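Local structure of aminoglycoside acetyltransferase meta-AAC0020 (Uncultured bacterium, 5F48) at the interface of chains A and B. The protein acetylates aminoglycoside antibiotics with acetyl-coenzyme A as acetyl donor, as a member of the GNAT acetyltransferase family. Numbering follows the deposited sequence. Chains: chain A/B, aminoglycoside acetyltransferase meta-AAC0020.

Contact 1: the interface of chains A and B. Residues chain A 24, 28, 40, 43, 48, 51; chain B 80-82.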
loop_
_atom_site.group_PDB
_atom_site.type_symbol
_atom_site.label_atom_id
_atom_site.label_comp_id
_atom_site.label_asym_id
_atom_site.label_seq_id
_atom_site.Cartn_x
_atom_site.Cartn_y
_atom_site.Cartn_z
ATOM N N PHE A 24 6.348 12.648 -15.751
ATOM C CA PHE A 24 6.196 11.319 -15.138
ATOM C C PHE A 24 7.189 10.339 -15.765
ATOM O O PHE A 24 7.839 9.558 -15.065
ATOM C CB PHE A 24 4.749 10.822 -15.315
ATOM C CG PHE A 24 4.410 9.564 -14.539
ATOM C CD1 PHE A 24 5.104 9.204 -13.389
ATOM C CD2 PHE A 24 3.378 8.746 -14.969
ATOM C CE1 PHE A 24 4.763 8.041 -12.685
ATOM C CE2 PHE A 24 3.038 7.595 -14.268
ATOM C CZ PHE A 24 3.727 7.248 -13.135
ATOM N N ILE A 28 10.316 8.190 -14.174
ATOM C CA ILE A 28 10.418 6.746 -14.266
ATOM C C ILE A 28 11.809 6.360 -14.749
ATOM O O ILE A 28 12.412 5.397 -14.259
ATOM C CB ILE A 28 9.331 6.189 -15.186
ATOM C CG1 ILE A 28 7.964 6.354 -14.509
ATOM C CG2 ILE A 28 9.593 4.719 -15.520
ATOM C CD1 ILE A 28 6.819 6.117 -15.429
ATOM N N PHE A 40 14.820 -3.105 -18.487
ATOM C CA PHE A 40 13.509 -2.522 -18.254
ATOM C C PHE A 40 12.848 -2.065 -19.550
ATOM O O PHE A 40 13.468 -1.358 -20.347
ATOM C CB PHE A 40 13.641 -1.342 -17.304
ATOM C CG PHE A 40 12.362 -0.607 -17.060
ATOM C CD1 PHE A 40 11.318 -1.219 -16.395
ATOM C CD2 PHE A 40 12.229 0.708 -17.442
ATOM C CE1 PHE A 40 10.147 -0.534 -16.134
ATOM C CE2 PHE A 40 11.065 1.406 -17.184
ATOM C CZ PHE A 40 10.015 0.777 -16.532
ATOM N N PRO A 43 6.285 0.696 -19.634
ATOM C CA PRO A 43 4.895 0.492 -20.079
ATOM C C PRO A 43 4.461 1.510 -21.131
ATOM O O PRO A 43 5.056 2.595 -21.194
ATOM C CB PRO A 43 4.089 0.674 -18.792
ATOM C CG PRO A 43 5.002 0.218 -17.720
ATOM C CD PRO A 43 6.412 0.599 -18.169
ATOM N N LEU A 48 0.481 4.597 -18.564
ATOM C CA LEU A 48 1.048 5.580 -17.655
ATOM C C LEU A 48 0.109 6.778 -17.513
ATOM O O LEU A 48 -0.090 7.290 -16.427
ATOM C CB LEU A 48 2.442 6.020 -18.151
ATOM C CG LEU A 48 3.515 4.912 -18.219
ATOM C CD1 LEU A 48 4.882 5.468 -18.695
ATOM C CD2 LEU A 48 3.696 4.174 -16.901
ATOM N N LEU A 51 -2.774 5.956 -15.229
ATOM C CA LEU A 51 -2.271 5.979 -13.858
ATOM C C LEU A 51 -2.174 7.408 -13.314
ATOM O O LEU A 51 -2.587 7.698 -12.183
ATOM C CB LEU A 51 -0.898 5.308 -13.799
ATOM C CG LEU A 51 -0.190 5.226 -12.446
ATOM C CD1 LEU A 51 -1.095 4.634 -11.367
ATOM C CD2 LEU A 51 1.089 4.418 -12.597
ATOM N N TYR B 80 3.722 1.563 -12.553
ATOM C CA TYR B 80 4.355 2.263 -13.669
ATOM C C TYR B 80 5.550 1.469 -14.186
ATOM O O TYR B 80 6.111 1.806 -15.229
ATOM C CB TYR B 80 4.786 3.674 -13.258
ATOM C CG TYR B 80 5.374 3.787 -11.862
ATOM C CD1 TYR B 80 6.733 3.605 -11.635
ATOM C CD2 TYR B 80 4.564 4.090 -10.770
ATOM C CE1 TYR B 80 7.268 3.720 -10.354
ATOM C CE2 TYR B 80 5.082 4.199 -9.500
ATOM C CZ TYR B 80 6.429 4.019 -9.295
ATOM O OH TYR B 80 6.934 4.158 -8.031
ATOM N N TYR B 81 5.942 0.414 -13.466
ATOM C CA TYR B 81 6.990 -0.498 -13.963
ATOM C C TYR B 81 6.397 -1.617 -14.833
ATOM O O TYR B 81 7.123 -2.370 -15.491
ATOM C CB TYR B 81 7.777 -1.138 -12.804
ATOM C CG TYR B 81 8.597 -0.169 -11.964
ATOM C CD1 TYR B 81 9.392 0.808 -12.560
ATOM C CD2 TYR B 81 8.545 -0.212 -10.573
ATOM C CE1 TYR B 81 10.132 1.691 -11.800
ATOM C CE2 TYR B 81 9.277 0.672 -9.807
ATOM C CZ TYR B 81 10.075 1.619 -10.425
ATOM O OH TYR B 81 10.803 2.507 -9.668
ATOM N N SER B 82 5.075 -1.724 -14.823
ATOM C CA SER B 82 4.390 -2.823 -15.476
ATOM C C SER B 82 2.935 -2.461 -15.724
ATOM O O SER B 82 2.369 -1.632 -15.021
ATOM C CB SER B 82 4.474 -4.100 -14.615
ATOM O OG SER B 82 3.724 -5.154 -15.200
#
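The loop that joins strands 67-77 and 86-94 of chain B reaches across to chain A and sets B:Tyr80 against helices 21-34 and 45-53. B:Tyr80 CB is met by A:Phe24, A:Ile28 and A:Leu51. The A:Phe24 side chain crosses that of B:Tyr80 at about a right angle, with CZ 3.7 Å from B:Tyr80 CB, while A:Leu51 CD2 comes in from the helix 45-53 side, 3.8 Å from the same carbon and in the plane of the tyrosine ring at its edge. A:Ile28 CD1 also reaches B:Tyr80 CB, 3.8 Å away, and within chain A it sits over the centre of the A:Phe24 ring, 3.9 Å above its plane, which backs up that phenylalanine. With chi1 at 40°, B:Tyr80 CG lies between its backbone N and carbonyl carbon, which leaves CB facing A:Phe24 and A:Leu51. A:Pro43 lies against the backbone, with CG 3.2 Å from the carbonyl O of B:Tyr80 and 3.5 Å from B:Ser82 N. Further along, A:Phe40 brings its rim, CE1, to 3.8 Å from B:Tyr81 CA, the two side chains crossing perpendicularly. The patch thus lies where the two N-terminal helices and the segment before helix 45-53 receive the partner's strand-connecting loop.

Contact 2: the interface of chains A and B. Residues chain A 79-80; chain B 24, 28, 40, 43, 47-48, 51.
Here the loop after strand 67-77 of chain A, carrying A:Gln79 and A:Tyr80, enters the angle between helices 21-34 and 45-52 of chain B, with the B:Phe40 and B:Pro43 segment alongside. B:His47, on helix 45-52, supplies a polar link: its ring nitrogen NE2 donates a hydrogen bond of 2.6 Å to the backbone carbonyl O of A:Gln79. The bond is well aligned, with 155° at the hydrogen and a C=O...N angle of 169°, and the acceptor lies in the imidazole plane. With chi1 at 177°, the imidazole CG points away from the backbone N of B:His47, and the ring extends from the helix toward the loop. Putting a leucine here would probably leave the A:Gln79 carbonyl without this donor and the loop less firmly tied to the helix. Carbon contacts surround A:Tyr80. B:Leu48 CD2 approaches A:Tyr80 CB to 3.7 Å, and B:Leu51 CD2 meets the edge of the tyrosine ring in its plane. From helix 21-34, B:Phe24 presents its ring tip, CZ, to A:Tyr80 CB, and B:Ile28 stretches CD1 to the same carbon while its CG1 faces ring atom CD1. B:Pro43 borders the backbone, its ring carbon CG 3.2 Å from the carbonyl O of A:Tyr80.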
loop_
_atom_site.group_PDB
_atom_site.type_symbol
_atom_site.label_atom_id
_atom_site.label_comp_id
_atom_site.label_asym_id
_atom_site.label_seq_id
_atom_site.Cartn_x
_atom_site.Cartn_y
_atom_site.Cartn_z
ATOM N N GLN A 79 -9.394 4.668 4.338
ATOM C CA GLN A 79 -9.508 3.808 5.505
ATOM C C GLN A 79 -10.939 3.427 5.838
ATOM O O GLN A 79 -11.877 4.165 5.538
ATOM C CB GLN A 79 -8.893 4.488 6.719
ATOM C CG GLN A 79 -7.383 4.633 6.668
ATOM C CD GLN A 79 -6.825 5.031 8.027
ATOM O OE1 GLN A 79 -6.581 4.177 8.879
ATOM N NE2 GLN A 79 -6.674 6.328 8.249
ATOM N N TYR A 80 -11.094 2.274 6.484
ATOM C CA TYR A 80 -12.358 1.921 7.109
ATOM C C TYR A 80 -12.305 2.107 8.616
ATOM O O TYR A 80 -13.324 1.997 9.289
ATOM C CB TYR A 80 -12.742 0.484 6.781
ATOM C CG TYR A 80 -11.593 -0.487 6.816
ATOM C CD1 TYR A 80 -11.285 -1.201 7.972
ATOM C CD2 TYR A 80 -10.817 -0.699 5.684
ATOM C CE1 TYR A 80 -10.228 -2.111 7.995
ATOM C CE2 TYR A 80 -9.765 -1.578 5.695
ATOM C CZ TYR A 80 -9.473 -2.286 6.843
ATOM O OH TYR A 80 -8.417 -3.157 6.828
ATOM N N PHE B 24 -19.482 -5.997 5.220
ATOM C CA PHE B 24 -18.324 -5.136 5.428
ATOM C C PHE B 24 -18.276 -4.671 6.887
ATOM O O PHE B 24 -17.245 -4.785 7.561
ATOM C CB PHE B 24 -18.389 -3.933 4.451
ATOM C CG PHE B 24 -17.100 -3.145 4.346
ATOM C CD1 PHE B 24 -15.886 -3.713 4.717
ATOM C CD2 PHE B 24 -17.108 -1.836 3.875
ATOM C CE1 PHE B 24 -14.693 -2.987 4.623
ATOM C CE2 PHE B 24 -15.920 -1.112 3.776
ATOM C CZ PHE B 24 -14.720 -1.690 4.157
ATOM N N ILE B 28 -15.554 -5.372 9.917
ATOM C CA ILE B 28 -14.870 -4.327 10.668
ATOM C C ILE B 28 -15.033 -4.590 12.172
ATOM O O ILE B 28 -14.090 -4.440 12.947
ATOM C CB ILE B 28 -15.396 -2.940 10.282
ATOM C CG1 ILE B 28 -14.958 -2.601 8.848
ATOM C CG2 ILE B 28 -14.912 -1.876 11.263
ATOM C CD1 ILE B 28 -15.756 -1.499 8.220
ATOM N N PHE B 40 -13.031 2.541 19.635
ATOM C CA PHE B 40 -13.225 2.644 18.198
ATOM C C PHE B 40 -14.614 3.175 17.854
ATOM O O PHE B 40 -15.619 2.602 18.268
ATOM C CB PHE B 40 -13.007 1.287 17.535
ATOM C CG PHE B 40 -13.298 1.276 16.052
ATOM C CD1 PHE B 40 -12.566 2.068 15.188
ATOM C CD2 PHE B 40 -14.288 0.456 15.530
ATOM C CE1 PHE B 40 -12.821 2.064 13.815
ATOM C CE2 PHE B 40 -14.548 0.432 14.166
ATOM C CZ PHE B 40 -13.808 1.238 13.302
ATOM N N PRO B 43 -16.535 4.607 11.190
ATOM C CA PRO B 43 -16.905 5.739 10.323
ATOM C C PRO B 43 -18.355 5.618 9.866
ATOM O O PRO B 43 -18.920 4.529 9.977
ATOM C CB PRO B 43 -15.941 5.619 9.129
ATOM C CG PRO B 43 -14.780 4.825 9.642
ATOM C CD PRO B 43 -15.364 3.871 10.676
ATOM N N HIS B 47 -19.330 6.835 4.281
ATOM C CA HIS B 47 -17.912 6.658 4.002
ATOM C C HIS B 47 -17.573 5.222 3.643
ATOM O O HIS B 47 -16.900 4.970 2.637
ATOM C CB HIS B 47 -17.066 7.084 5.191
ATOM C CG HIS B 47 -15.603 6.857 4.986
ATOM N ND1 HIS B 47 -14.787 7.780 4.362
ATOM C CD2 HIS B 47 -14.809 5.812 5.308
ATOM C CE1 HIS B 47 -13.555 7.311 4.314
ATOM N NE2 HIS B 47 -13.536 6.118 4.886
ATOM N N LEU B 48 -18.015 4.281 4.477
ATOM C CA LEU B 48 -17.738 2.875 4.228
ATOM C C LEU B 48 -18.303 2.452 2.878
ATOM O O LEU B 48 -17.659 1.691 2.147
ATOM C CB LEU B 48 -18.301 2.006 5.344
ATOM C CG LEU B 48 -17.669 2.266 6.719
ATOM C CD1 LEU B 48 -18.361 1.454 7.837
ATOM C CD2 LEU B 48 -16.181 1.952 6.658
ATOM N N LEU B 51 -16.049 3.654 0.056
ATOM C CA LEU B 51 -14.850 2.821 0.003
ATOM C C LEU B 51 -15.138 1.473 -0.658
ATOM O O LEU B 51 -14.396 1.010 -1.519
ATOM C CB LEU B 51 -14.302 2.616 1.413
ATOM C CG LEU B 51 -13.206 1.558 1.576
ATOM C CD1 LEU B 51 -12.010 1.923 0.714
ATOM C CD2 LEU B 51 -12.799 1.475 3.037
#

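Contact 3: the interface of chains A and B. Residues chain A 77, 86, 88, 124; chain B 75, 77, 88, 90.
A methyl laid on an aromatic face gives the CH-pi contact of this patch: A:Leu77 CD2 sits over the ring of B:Tyr75, 3.8 Å from its centroid and displaced toward the rim at CG and CD2, each 3.5 Å away. With CG anti to the carbonyl carbon (chi1 -59°), the A:Leu77 branch point faces chain B, and its methyls go separate ways, CD2 to B:Tyr75 and CD1 to B:Tyr88. A:Leu77 therefore wedges between two tyrosines of the partner.

The other apolar contacts are leucine methyls against tyrosine rims. A:Leu77 CD1 lies 4.0 Å from B:Tyr88 CE2, and the exchanged pair, B:Leu77 CD1 and A:Tyr88 CE2, is 3.9 Å apart; in both the side chains cross near a right angle. This reciprocal pairing is the two-fold symmetry seen at close range. A:Phe124 takes a supporting place, its ring edge-on to A:Leu77 CD1 within chain A.

Where carbon meets a polar group, A:Leu86 CD1 rests 3.4 Å from the phenolic oxygen OH of B:Tyr90, a van der Waals contact at the far end of that side chain, and A:Phe124 CE2 lies 4.2 Å from the phenolic oxygen OH of B:Tyr88.

All eight residues are on strands: 67-77 and 86-94 contribute from both chains, and A:Phe124 comes from strand 122-128, placing the patch where the sheets of the two subunits meet.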
loop_
_atom_site.group_PDB
_atom_site.type_symbol
_atom_site.label_atom_id
_atom_site.label_comp_id
_atom_site.label_asym_id
_atom_site.label_seq_id
_atom_site.Cartn_x
_atom_site.Cartn_y
_atom_site.Cartn_z
ATOM N N LEU A 77 -4.612 5.546 0.436
ATOM C CA LEU A 77 -5.379 4.380 0.904
ATOM C C LEU A 77 -6.541 4.861 1.773
ATOM O O LEU A 77 -6.324 5.287 2.913
ATOM C CB LEU A 77 -4.499 3.410 1.697
ATOM C CG LEU A 77 -3.297 2.828 0.958
ATOM C CD1 LEU A 77 -2.461 1.919 1.878
ATOM C CD2 LEU A 77 -3.773 2.079 -0.291
ATOM N N LEU A 86 -4.908 7.368 4.489
ATOM C CA LEU A 86 -3.473 7.180 4.645
ATOM C C LEU A 86 -2.822 7.423 3.298
ATOM O O LEU A 86 -3.438 7.167 2.265
ATOM C CB LEU A 86 -3.129 5.762 5.105
ATOM C CG LEU A 86 -3.789 5.201 6.359
ATOM C CD1 LEU A 86 -3.384 3.742 6.538
ATOM C CD2 LEU A 86 -3.372 6.045 7.559
ATOM N N TYR A 88 0.689 6.285 1.136
ATOM C CA TYR A 88 1.754 5.297 1.064
ATOM C C TYR A 88 2.779 5.804 0.065
ATOM O O TYR A 88 2.526 5.800 -1.139
ATOM C CB TYR A 88 1.178 3.945 0.620
ATOM C CG TYR A 88 2.172 2.813 0.406
ATOM C CD1 TYR A 88 3.449 2.839 0.955
ATOM C CD2 TYR A 88 1.820 1.718 -0.353
ATOM C CE1 TYR A 88 4.334 1.794 0.752
ATOM C CE2 TYR A 88 2.687 0.680 -0.554
ATOM C CZ TYR A 88 3.941 0.721 -0.004
ATOM O OH TYR A 88 4.782 -0.336 -0.235
ATOM N N PHE A 124 3.103 6.881 5.361
ATOM C CA PHE A 124 4.113 5.900 5.713
ATOM C C PHE A 124 4.938 5.539 4.498
ATOM O O PHE A 124 4.517 5.757 3.363
ATOM C CB PHE A 124 3.480 4.648 6.353
ATOM C CG PHE A 124 2.555 3.868 5.442
ATOM C CD1 PHE A 124 1.203 4.178 5.367
ATOM C CD2 PHE A 124 3.026 2.786 4.711
ATOM C CE1 PHE A 124 0.342 3.433 4.541
ATOM C CE2 PHE A 124 2.171 2.039 3.894
ATOM C CZ PHE A 124 0.831 2.364 3.811
ATOM N N TYR B 75 -5.823 -3.664 -1.212
ATOM C CA TYR B 75 -5.821 -2.490 -2.097
ATOM C C TYR B 75 -5.085 -2.785 -3.391
ATOM O O TYR B 75 -4.042 -3.434 -3.374
ATOM C CB TYR B 75 -5.145 -1.296 -1.435
ATOM C CG TYR B 75 -5.847 -0.775 -0.225
ATOM C CD1 TYR B 75 -5.603 -1.326 1.031
ATOM C CD2 TYR B 75 -6.743 0.267 -0.323
ATOM C CE1 TYR B 75 -6.218 -0.828 2.148
ATOM C CE2 TYR B 75 -7.385 0.747 0.780
ATOM C CZ TYR B 75 -7.111 0.197 2.019
ATOM O OH TYR B 75 -7.738 0.680 3.122
ATOM N N LEU B 77 -2.747 -1.612 -6.386
ATOM C CA LEU B 77 -1.757 -0.602 -6.674
ATOM C C LEU B 77 -1.317 -0.736 -8.128
ATOM O O LEU B 77 -0.510 -1.594 -8.448
ATOM C CB LEU B 77 -0.551 -0.726 -5.738
ATOM C CG LEU B 77 -0.727 -0.702 -4.214
ATOM C CD1 LEU B 77 0.625 -0.949 -3.498
ATOM C CD2 LEU B 77 -1.321 0.592 -3.744
ATOM N N TYR B 88 -2.186 -5.318 -2.379
ATOM C CA TYR B 88 -1.651 -5.125 -1.038
ATOM C C TYR B 88 -2.710 -5.587 -0.049
ATOM O O TYR B 88 -3.712 -4.913 0.111
ATOM C CB TYR B 88 -1.317 -3.641 -0.828
ATOM C CG TYR B 88 -0.805 -3.227 0.541
ATOM C CD1 TYR B 88 -0.224 -4.142 1.431
ATOM C CD2 TYR B 88 -0.889 -1.908 0.930
ATOM C CE1 TYR B 88 0.247 -3.725 2.676
ATOM C CE2 TYR B 88 -0.432 -1.493 2.145
ATOM C CZ TYR B 88 0.128 -2.387 3.022
ATOM O OH TYR B 88 0.575 -1.879 4.231
ATOM N N TYR B 90 -4.051 -5.663 3.396
ATOM C CA TYR B 90 -3.822 -4.722 4.473
ATOM C C TYR B 90 -4.126 -5.357 5.832
ATOM O O TYR B 90 -3.273 -5.369 6.717
ATOM C CB TYR B 90 -4.662 -3.468 4.258
ATOM C CG TYR B 90 -4.343 -2.353 5.215
ATOM C CD1 TYR B 90 -3.211 -1.561 5.047
ATOM C CD2 TYR B 90 -5.166 -2.099 6.296
ATOM C CE1 TYR B 90 -2.920 -0.556 5.930
ATOM C CE2 TYR B 90 -4.883 -1.108 7.180
ATOM C CZ TYR B 90 -3.762 -0.330 6.995
ATOM O OH TYR B 90 -3.501 0.669 7.896
#

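Contacts 1 and 2 are two-fold counterparts, the same loop meeting the same helices with the chains exchanged, though not identical in detail. Their C-alpha centres are about 31 Å apart, while contact 3 lies between them, about 18 Å from contact 1 and 15 Å from contact 2. Strands 67-77 and 86-94 tie the three together, since the loop joining them supplies the reaching residues of contacts 1 and 2 and the strands themselves build contact 3. Each subunit thus gives a loop and receives one on either side of a strand-based centre. Such reciprocity suits a two-fold dimer, although the structure alone does not show that it forms in solution.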